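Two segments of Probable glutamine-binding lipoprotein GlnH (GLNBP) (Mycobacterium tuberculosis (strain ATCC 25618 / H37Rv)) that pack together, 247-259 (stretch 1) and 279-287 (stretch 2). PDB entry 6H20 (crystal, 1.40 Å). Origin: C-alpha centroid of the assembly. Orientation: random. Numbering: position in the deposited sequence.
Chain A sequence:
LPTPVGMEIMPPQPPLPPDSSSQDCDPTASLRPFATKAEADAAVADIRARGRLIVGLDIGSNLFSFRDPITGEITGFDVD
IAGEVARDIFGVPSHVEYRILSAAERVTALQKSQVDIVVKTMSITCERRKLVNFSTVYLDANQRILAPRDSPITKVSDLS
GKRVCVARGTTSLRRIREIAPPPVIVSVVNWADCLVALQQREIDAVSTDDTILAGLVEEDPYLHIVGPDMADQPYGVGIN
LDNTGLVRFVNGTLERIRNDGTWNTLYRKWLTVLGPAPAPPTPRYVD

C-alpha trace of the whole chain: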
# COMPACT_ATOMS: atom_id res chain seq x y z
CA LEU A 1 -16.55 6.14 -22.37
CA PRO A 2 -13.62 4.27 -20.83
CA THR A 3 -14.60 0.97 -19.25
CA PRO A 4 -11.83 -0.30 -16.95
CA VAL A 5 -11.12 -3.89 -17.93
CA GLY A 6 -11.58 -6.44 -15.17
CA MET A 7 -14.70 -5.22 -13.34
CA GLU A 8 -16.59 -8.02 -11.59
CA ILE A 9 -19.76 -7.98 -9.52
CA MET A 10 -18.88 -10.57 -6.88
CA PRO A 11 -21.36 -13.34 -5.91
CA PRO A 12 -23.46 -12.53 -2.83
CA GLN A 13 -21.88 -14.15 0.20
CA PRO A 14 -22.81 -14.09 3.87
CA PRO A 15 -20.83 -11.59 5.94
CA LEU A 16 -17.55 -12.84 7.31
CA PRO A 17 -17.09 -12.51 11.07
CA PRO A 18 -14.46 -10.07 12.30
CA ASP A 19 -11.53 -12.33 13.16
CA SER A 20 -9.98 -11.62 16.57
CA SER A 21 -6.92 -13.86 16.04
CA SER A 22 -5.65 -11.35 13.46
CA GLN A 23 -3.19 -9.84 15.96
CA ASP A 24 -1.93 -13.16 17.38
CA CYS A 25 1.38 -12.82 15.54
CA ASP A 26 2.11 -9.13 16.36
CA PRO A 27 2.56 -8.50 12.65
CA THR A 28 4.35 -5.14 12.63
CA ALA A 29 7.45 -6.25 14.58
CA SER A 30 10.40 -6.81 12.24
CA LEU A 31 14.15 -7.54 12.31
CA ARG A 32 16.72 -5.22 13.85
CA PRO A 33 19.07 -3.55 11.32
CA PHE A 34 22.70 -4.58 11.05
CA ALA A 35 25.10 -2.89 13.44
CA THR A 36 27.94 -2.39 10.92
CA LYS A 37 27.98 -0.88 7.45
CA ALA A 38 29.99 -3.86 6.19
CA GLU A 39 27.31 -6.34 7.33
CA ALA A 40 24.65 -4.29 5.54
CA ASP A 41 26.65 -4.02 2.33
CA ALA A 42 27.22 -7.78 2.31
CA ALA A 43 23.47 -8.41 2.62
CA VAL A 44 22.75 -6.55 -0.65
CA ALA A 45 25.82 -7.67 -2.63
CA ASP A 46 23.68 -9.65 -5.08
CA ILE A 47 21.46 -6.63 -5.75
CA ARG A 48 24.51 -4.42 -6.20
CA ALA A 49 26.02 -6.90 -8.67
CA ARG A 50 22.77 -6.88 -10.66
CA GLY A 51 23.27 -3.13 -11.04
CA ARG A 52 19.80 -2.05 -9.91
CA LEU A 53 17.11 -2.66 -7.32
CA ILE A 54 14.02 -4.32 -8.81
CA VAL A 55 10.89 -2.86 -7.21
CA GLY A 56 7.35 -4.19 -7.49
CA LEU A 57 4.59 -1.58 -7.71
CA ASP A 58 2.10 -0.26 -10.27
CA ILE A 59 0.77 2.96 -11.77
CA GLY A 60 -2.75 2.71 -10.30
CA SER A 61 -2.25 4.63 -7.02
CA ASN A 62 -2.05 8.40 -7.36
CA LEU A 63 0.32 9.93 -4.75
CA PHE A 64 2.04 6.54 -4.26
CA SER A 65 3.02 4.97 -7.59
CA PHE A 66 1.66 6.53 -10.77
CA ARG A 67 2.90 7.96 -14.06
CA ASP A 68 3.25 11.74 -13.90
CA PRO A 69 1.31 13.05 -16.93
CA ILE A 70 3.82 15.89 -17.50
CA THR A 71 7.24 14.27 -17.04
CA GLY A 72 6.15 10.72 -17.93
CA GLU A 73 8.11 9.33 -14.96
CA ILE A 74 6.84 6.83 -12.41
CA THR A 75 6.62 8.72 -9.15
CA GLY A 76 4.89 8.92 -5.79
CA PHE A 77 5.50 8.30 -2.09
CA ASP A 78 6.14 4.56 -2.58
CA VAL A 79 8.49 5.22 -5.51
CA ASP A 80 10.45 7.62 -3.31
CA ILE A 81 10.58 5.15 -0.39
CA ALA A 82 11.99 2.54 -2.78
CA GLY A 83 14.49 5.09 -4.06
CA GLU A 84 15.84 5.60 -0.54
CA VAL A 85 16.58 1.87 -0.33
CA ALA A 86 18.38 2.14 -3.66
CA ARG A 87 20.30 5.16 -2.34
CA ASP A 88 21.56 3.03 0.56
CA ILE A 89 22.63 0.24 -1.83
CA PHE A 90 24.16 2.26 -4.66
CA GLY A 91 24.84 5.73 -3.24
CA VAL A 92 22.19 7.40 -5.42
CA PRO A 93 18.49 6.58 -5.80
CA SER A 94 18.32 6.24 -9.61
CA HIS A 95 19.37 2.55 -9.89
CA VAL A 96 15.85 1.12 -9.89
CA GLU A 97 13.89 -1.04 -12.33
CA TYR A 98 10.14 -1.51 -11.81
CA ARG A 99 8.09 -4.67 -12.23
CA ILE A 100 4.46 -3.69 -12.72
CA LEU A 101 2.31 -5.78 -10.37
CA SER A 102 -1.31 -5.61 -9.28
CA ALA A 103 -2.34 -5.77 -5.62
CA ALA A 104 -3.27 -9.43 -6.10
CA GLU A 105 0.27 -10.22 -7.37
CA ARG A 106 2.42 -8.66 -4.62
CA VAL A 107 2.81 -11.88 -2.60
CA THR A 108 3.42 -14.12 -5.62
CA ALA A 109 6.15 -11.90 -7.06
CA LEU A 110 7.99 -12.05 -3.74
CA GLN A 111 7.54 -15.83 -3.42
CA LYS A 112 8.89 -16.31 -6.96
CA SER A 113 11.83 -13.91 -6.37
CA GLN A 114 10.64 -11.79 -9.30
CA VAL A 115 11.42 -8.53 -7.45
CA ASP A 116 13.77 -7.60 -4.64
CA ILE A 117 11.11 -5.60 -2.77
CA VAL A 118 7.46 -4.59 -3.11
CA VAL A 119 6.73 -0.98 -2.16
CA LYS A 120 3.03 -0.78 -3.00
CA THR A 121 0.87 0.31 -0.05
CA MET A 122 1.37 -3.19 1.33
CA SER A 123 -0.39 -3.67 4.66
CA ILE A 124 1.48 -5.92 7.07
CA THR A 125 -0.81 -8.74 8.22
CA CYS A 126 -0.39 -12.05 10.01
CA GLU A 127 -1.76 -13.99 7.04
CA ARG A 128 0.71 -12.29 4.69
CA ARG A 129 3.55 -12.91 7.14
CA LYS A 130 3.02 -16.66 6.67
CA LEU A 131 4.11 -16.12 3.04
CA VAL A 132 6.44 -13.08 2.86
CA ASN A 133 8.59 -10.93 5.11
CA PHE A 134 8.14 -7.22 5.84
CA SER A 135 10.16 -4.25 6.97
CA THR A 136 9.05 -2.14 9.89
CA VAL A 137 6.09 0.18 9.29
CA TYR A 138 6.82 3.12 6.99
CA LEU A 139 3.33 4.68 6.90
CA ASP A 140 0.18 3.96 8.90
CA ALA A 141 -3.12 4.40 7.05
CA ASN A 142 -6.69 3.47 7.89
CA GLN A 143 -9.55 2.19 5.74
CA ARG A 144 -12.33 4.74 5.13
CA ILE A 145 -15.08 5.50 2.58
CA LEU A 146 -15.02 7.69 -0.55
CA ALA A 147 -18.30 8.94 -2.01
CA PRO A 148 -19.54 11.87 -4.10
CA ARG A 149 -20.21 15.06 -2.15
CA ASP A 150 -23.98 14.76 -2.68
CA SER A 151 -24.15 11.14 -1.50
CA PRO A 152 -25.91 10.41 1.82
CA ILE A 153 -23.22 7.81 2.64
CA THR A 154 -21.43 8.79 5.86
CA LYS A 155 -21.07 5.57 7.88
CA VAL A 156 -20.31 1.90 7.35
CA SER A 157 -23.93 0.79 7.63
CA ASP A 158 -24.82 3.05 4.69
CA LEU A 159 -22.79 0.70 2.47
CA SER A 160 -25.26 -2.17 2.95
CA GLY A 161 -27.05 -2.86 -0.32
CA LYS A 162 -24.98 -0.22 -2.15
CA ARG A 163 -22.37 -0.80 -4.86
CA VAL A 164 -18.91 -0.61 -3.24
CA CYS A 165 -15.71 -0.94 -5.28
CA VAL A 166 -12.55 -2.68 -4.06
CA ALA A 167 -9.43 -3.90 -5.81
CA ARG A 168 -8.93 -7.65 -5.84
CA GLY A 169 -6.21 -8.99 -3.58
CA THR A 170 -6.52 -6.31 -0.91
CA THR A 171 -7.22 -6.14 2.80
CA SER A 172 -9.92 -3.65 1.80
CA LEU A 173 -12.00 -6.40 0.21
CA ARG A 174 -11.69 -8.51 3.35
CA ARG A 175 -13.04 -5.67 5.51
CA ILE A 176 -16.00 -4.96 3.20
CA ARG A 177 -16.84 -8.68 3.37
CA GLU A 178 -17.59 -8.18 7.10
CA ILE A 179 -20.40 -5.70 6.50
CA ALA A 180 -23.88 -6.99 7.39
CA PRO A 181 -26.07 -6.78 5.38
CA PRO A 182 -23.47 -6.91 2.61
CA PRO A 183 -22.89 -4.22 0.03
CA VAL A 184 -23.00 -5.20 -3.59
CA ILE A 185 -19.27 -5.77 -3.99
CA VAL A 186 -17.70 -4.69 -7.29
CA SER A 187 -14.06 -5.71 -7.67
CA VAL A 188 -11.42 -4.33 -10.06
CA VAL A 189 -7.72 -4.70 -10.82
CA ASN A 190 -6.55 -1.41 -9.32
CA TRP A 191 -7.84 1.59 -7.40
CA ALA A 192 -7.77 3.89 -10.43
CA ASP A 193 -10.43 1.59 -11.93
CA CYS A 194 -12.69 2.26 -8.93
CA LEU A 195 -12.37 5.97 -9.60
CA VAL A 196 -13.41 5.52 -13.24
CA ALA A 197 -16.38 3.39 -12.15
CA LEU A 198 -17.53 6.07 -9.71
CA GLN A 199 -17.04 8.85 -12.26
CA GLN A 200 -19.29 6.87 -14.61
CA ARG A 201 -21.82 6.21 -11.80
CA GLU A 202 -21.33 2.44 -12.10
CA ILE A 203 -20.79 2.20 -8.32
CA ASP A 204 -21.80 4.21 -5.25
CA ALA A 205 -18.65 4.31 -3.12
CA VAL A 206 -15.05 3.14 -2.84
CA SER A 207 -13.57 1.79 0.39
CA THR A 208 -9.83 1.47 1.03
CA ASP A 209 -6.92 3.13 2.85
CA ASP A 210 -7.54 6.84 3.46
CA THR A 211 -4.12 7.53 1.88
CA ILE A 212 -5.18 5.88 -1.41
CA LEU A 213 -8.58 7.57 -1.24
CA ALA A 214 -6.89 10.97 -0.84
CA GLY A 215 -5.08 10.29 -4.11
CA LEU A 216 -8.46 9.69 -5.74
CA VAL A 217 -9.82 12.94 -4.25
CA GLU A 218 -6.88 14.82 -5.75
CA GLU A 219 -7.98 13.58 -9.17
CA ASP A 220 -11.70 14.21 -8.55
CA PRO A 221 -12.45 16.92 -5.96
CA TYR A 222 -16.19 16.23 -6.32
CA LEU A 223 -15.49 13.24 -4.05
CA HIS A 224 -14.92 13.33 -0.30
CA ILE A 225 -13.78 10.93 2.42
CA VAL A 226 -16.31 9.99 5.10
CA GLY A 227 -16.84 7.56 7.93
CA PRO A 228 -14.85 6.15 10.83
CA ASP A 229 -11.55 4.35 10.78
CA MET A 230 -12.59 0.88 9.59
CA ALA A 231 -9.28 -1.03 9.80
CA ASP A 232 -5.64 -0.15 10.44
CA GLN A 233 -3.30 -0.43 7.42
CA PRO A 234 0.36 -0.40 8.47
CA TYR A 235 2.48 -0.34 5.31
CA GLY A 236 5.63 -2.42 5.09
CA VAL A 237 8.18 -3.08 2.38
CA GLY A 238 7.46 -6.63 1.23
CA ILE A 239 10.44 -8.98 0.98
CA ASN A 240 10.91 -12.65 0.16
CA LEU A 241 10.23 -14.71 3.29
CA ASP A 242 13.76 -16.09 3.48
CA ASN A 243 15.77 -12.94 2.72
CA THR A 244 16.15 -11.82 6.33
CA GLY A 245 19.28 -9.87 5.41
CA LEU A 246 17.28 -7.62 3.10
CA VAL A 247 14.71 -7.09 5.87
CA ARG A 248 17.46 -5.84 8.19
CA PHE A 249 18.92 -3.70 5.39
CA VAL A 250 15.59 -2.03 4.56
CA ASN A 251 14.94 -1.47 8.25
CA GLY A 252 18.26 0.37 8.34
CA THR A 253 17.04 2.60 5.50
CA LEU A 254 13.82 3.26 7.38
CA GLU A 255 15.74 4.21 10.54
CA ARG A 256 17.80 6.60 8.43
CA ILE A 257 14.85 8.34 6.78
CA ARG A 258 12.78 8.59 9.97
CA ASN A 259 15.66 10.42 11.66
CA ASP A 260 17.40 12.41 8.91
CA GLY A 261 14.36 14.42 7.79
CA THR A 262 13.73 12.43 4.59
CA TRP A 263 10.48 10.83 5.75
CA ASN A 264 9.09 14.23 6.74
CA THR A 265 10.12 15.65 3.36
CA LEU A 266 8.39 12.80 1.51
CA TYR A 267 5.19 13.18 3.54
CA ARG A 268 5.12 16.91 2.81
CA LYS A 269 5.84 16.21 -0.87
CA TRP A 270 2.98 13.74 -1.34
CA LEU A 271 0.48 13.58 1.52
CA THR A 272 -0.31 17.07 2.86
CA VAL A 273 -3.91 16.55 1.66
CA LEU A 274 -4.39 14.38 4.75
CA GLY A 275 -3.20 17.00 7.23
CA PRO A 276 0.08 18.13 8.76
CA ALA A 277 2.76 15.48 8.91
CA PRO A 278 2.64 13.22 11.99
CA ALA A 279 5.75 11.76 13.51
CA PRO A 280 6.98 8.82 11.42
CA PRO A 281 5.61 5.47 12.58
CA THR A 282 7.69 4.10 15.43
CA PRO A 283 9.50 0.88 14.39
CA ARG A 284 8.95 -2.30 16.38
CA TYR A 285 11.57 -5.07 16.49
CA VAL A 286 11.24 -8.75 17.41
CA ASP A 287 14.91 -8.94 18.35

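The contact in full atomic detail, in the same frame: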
# COMPACT_ATOMS: atom_id res chain seq x y z
N VAL A 247 15.58 -7.71 4.87
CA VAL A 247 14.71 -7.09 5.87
C VAL A 247 15.52 -6.17 6.78
O VAL A 247 15.15 -5.01 7.00
CB VAL A 247 13.98 -8.17 6.69
CG1 VAL A 247 13.14 -7.51 7.80
CG2 VAL A 247 13.13 -9.05 5.79
N ARG A 248 16.63 -6.68 7.33
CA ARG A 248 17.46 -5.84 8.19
C ARG A 248 17.99 -4.63 7.43
O ARG A 248 18.02 -3.52 7.98
CB ARG A 248 18.61 -6.65 8.79
CG ARG A 248 18.15 -7.83 9.62
CD ARG A 248 19.34 -8.49 10.28
NE ARG A 248 18.98 -9.75 10.94
CZ ARG A 248 18.47 -9.82 12.17
NH1 ARG A 248 18.25 -8.71 12.87
NH2 ARG A 248 18.16 -11.01 12.69
N PHE A 249 18.41 -4.82 6.17
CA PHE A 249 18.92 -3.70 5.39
C PHE A 249 17.86 -2.62 5.21
O PHE A 249 18.11 -1.44 5.47
CB PHE A 249 19.42 -4.18 4.01
CG PHE A 249 20.14 -3.12 3.24
CD1 PHE A 249 19.42 -2.16 2.50
CD2 PHE A 249 21.52 -3.03 3.28
CE1 PHE A 249 20.08 -1.16 1.82
CE2 PHE A 249 22.19 -2.04 2.60
CZ PHE A 249 21.47 -1.10 1.87
N VAL A 250 16.66 -3.01 4.76
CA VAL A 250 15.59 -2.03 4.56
C VAL A 250 15.22 -1.36 5.88
O VAL A 250 14.95 -0.15 5.92
CB VAL A 250 14.37 -2.70 3.90
CG1 VAL A 250 13.19 -1.74 3.85
CG2 VAL A 250 14.73 -3.17 2.48
N ASN A 251 15.24 -2.11 6.97
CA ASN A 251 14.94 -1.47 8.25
C ASN A 251 15.99 -0.44 8.61
O ASN A 251 15.67 0.57 9.26
CB ASN A 251 14.74 -2.53 9.34
CG ASN A 251 13.43 -3.27 9.17
OD1 ASN A 251 12.54 -2.78 8.47
ND2 ASN A 251 13.29 -4.42 9.82
N GLY A 252 17.25 -0.66 8.20
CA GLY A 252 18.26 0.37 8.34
C GLY A 252 17.92 1.62 7.55
O GLY A 252 18.05 2.75 8.05
N THR A 253 17.48 1.45 6.29
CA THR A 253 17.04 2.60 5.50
C THR A 253 15.91 3.34 6.19
O THR A 253 15.89 4.58 6.24
CB THR A 253 16.57 2.15 4.11
OG1 THR A 253 17.63 1.45 3.44
CG2 THR A 253 16.19 3.37 3.27
N LEU A 254 14.94 2.59 6.73
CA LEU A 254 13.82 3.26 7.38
C LEU A 254 14.26 4.02 8.63
O LEU A 254 13.79 5.13 8.87
CB LEU A 254 12.69 2.27 7.67
CG LEU A 254 12.10 1.67 6.39
CD1 LEU A 254 10.98 0.67 6.70
CD2 LEU A 254 11.61 2.76 5.41
N GLU A 255 15.17 3.45 9.42
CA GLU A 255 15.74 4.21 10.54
C GLU A 255 16.40 5.49 10.05
O GLU A 255 16.22 6.56 10.64
CB GLU A 255 16.76 3.37 11.31
CG GLU A 255 16.18 2.25 12.17
CD GLU A 255 15.61 2.74 13.49
OE1 GLU A 255 15.81 3.93 13.84
OE2 GLU A 255 14.97 1.92 14.18
N ARG A 256 17.17 5.40 8.96
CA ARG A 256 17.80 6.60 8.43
C ARG A 256 16.76 7.66 8.07
O ARG A 256 16.87 8.81 8.51
CB ARG A 256 18.67 6.29 7.22
CG ARG A 256 19.35 7.56 6.72
CD ARG A 256 20.24 7.31 5.54
NE ARG A 256 19.57 6.73 4.36
CZ ARG A 256 18.83 7.42 3.49
NH1 ARG A 256 18.59 8.71 3.68
NH2 ARG A 256 18.32 6.80 2.43
N ILE A 257 15.75 7.30 7.28
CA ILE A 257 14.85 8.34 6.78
C ILE A 257 13.92 8.87 7.87
O ILE A 257 13.48 10.02 7.81
CB ILE A 257 14.10 7.91 5.50
CG1 ILE A 257 13.10 6.79 5.79
CG2 ILE A 257 15.08 7.55 4.41
CD1 ILE A 257 12.14 6.51 4.59
N ARG A 258 13.58 8.05 8.88
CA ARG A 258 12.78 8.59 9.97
C ARG A 258 13.53 9.65 10.76
O ARG A 258 12.90 10.54 11.34
CB ARG A 258 12.34 7.48 10.94
CG ARG A 258 11.35 6.50 10.35
CD ARG A 258 10.76 5.65 11.46
NE ARG A 258 10.10 4.45 10.97
CZ ARG A 258 10.70 3.27 10.80
NH1 ARG A 258 12.00 3.12 11.06
NH2 ARG A 258 10.00 2.23 10.36
N ASN A 259 14.86 9.58 10.78
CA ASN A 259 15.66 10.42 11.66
C ASN A 259 16.42 11.52 10.94
O ASN A 259 16.88 12.46 11.60
CB ASN A 259 16.64 9.54 12.44
CG ASN A 259 15.95 8.81 13.55
OD1 ASN A 259 15.66 9.40 14.60
ND2 ASN A 259 15.66 7.54 13.34
N ALA A 279 4.46 12.41 13.35
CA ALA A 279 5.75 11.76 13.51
C ALA A 279 5.76 10.50 12.65
O ALA A 279 4.71 9.90 12.41
CB ALA A 279 5.95 11.36 14.97
N PRO A 280 6.93 10.09 12.15
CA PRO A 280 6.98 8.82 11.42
C PRO A 280 6.54 7.69 12.33
O PRO A 280 6.69 7.76 13.56
CB PRO A 280 8.47 8.69 11.06
CG PRO A 280 9.07 10.02 11.25
CD PRO A 280 8.24 10.74 12.27
N PRO A 281 5.99 6.62 11.76
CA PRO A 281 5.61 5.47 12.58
C PRO A 281 6.82 4.95 13.35
O PRO A 281 7.92 4.89 12.82
CB PRO A 281 5.11 4.44 11.56
CG PRO A 281 4.92 5.17 10.30
CD PRO A 281 5.79 6.38 10.32
N THR A 282 6.60 4.60 14.61
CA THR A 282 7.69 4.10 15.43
C THR A 282 7.97 2.64 15.07
O THR A 282 7.04 1.83 15.06
CB THR A 282 7.33 4.21 16.91
OG1 THR A 282 7.17 5.60 17.25
CG2 THR A 282 8.41 3.60 17.78
N PRO A 283 9.21 2.28 14.75
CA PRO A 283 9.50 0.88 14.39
C PRO A 283 9.42 -0.02 15.61
O PRO A 283 9.73 0.38 16.74
CB PRO A 283 10.93 0.95 13.86
CG PRO A 283 11.54 2.13 14.59
CD PRO A 283 10.41 3.13 14.68
N ARG A 284 9.00 -1.26 15.36
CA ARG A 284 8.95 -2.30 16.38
C ARG A 284 9.82 -3.46 15.91
O ARG A 284 9.74 -3.87 14.74
CB ARG A 284 7.51 -2.75 16.60
CG ARG A 284 7.36 -3.91 17.55
CD ARG A 284 5.95 -4.47 17.53
NE ARG A 284 5.24 -4.24 18.79
CZ ARG A 284 5.29 -5.06 19.83
NH1 ARG A 284 6.03 -6.17 19.78
NH2 ARG A 284 4.61 -4.78 20.94
N TYR A 285 10.64 -4.00 16.81
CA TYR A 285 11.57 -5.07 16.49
C TYR A 285 11.30 -6.31 17.33
O TYR A 285 11.05 -6.20 18.53
CB TYR A 285 13.02 -4.60 16.71
CG TYR A 285 13.41 -3.47 15.79
CD1 TYR A 285 13.48 -3.67 14.41
CD2 TYR A 285 13.68 -2.19 16.28
CE1 TYR A 285 13.81 -2.63 13.55
CE2 TYR A 285 14.03 -1.14 15.43
CZ TYR A 285 14.09 -1.38 14.07
OH TYR A 285 14.43 -0.35 13.21
N VAL A 286 11.38 -7.48 16.69
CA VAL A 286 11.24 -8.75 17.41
C VAL A 286 12.48 -9.06 18.22
O VAL A 286 12.42 -9.79 19.22
CB VAL A 286 10.94 -9.91 16.44
CG1 VAL A 286 9.73 -9.61 15.61
CG2 VAL A 286 12.13 -10.16 15.53
N ASP A 287 13.63 -8.57 17.78
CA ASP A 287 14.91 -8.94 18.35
C ASP A 287 15.69 -7.69 18.74
O ASP A 287 15.10 -6.67 19.09
CB ASP A 287 15.72 -9.78 17.35
CG ASP A 287 16.02 -9.05 16.06
OD1 ASP A 287 15.31 -8.07 15.73
OD2 ASP A 287 16.96 -9.47 15.36
OXT ASP A 287 16.92 -7.70 18.73
O HOH W 1 13.33 0.39 10.77

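Residues 247-259 form helix throughout, and the proline-rich tail 279-287 runs along one side of it in the opposite direction: Arg-258 lies beside Pro-280, while Arg-248, ten residues earlier, meets the C-terminal residue Asp-287. The helix satisfies its own backbone through i to i+4 bonds such as Asn-251 N to Val-247 O (2.9 Å). The direct contacts with the tail, which bury 400 Å² in all, are made by helix side chains; a backbone carbonyl, Asn-251 O, joins in through a water.

At the end of the tail, Arg-248 and Asp-287 form a salt bridge. NH1 of Arg-248 donates to OD2 of Asp-287 at 2.9 Å and 161°, while NH2 of Arg-248 adds a weak bond to the same OD2 at 3.3 Å. The carboxylate oxygen lies near the guanidinium plane, where the N-H groups point. OD1 of Asp-287 is satisfied elsewhere in the structure.

In the middle, Tyr-285 OH donates to Glu-255 OE2 at 2.5 Å, a short bond suited to a phenol facing a carboxylate. The same hydroxyl accepts from a water, its oxygen 2.8 Å from Tyr-285 OH. That water gives its other hydrogen to Asn-251 O, also 2.8 Å away, and accepts from Arg-258 NH1 at 3.1 Å. One water thus uses both hydrogens and links two helix residues to the tail. Asn-251 ND2 approaches the edge of the Tyr-285 ring, but its hydrogen bond is made elsewhere.

Arg-258 has more of its surface covered by the tail than any other helix residue has. Its aliphatic CG packs on Pro-280 CB (3.7 Å), and Pro-283 CG lies over one face of its guanidinium, 3.7 Å from NH1 of Arg-258. Proline suits these places: its ring offers a compact nonpolar surface, and its nitrogen, lacking a hydrogen, leaves no donor to satisfy. Arg-258 NE also comes within 2.9 Å of Pro-281 O, while its NH2 is bonded elsewhere.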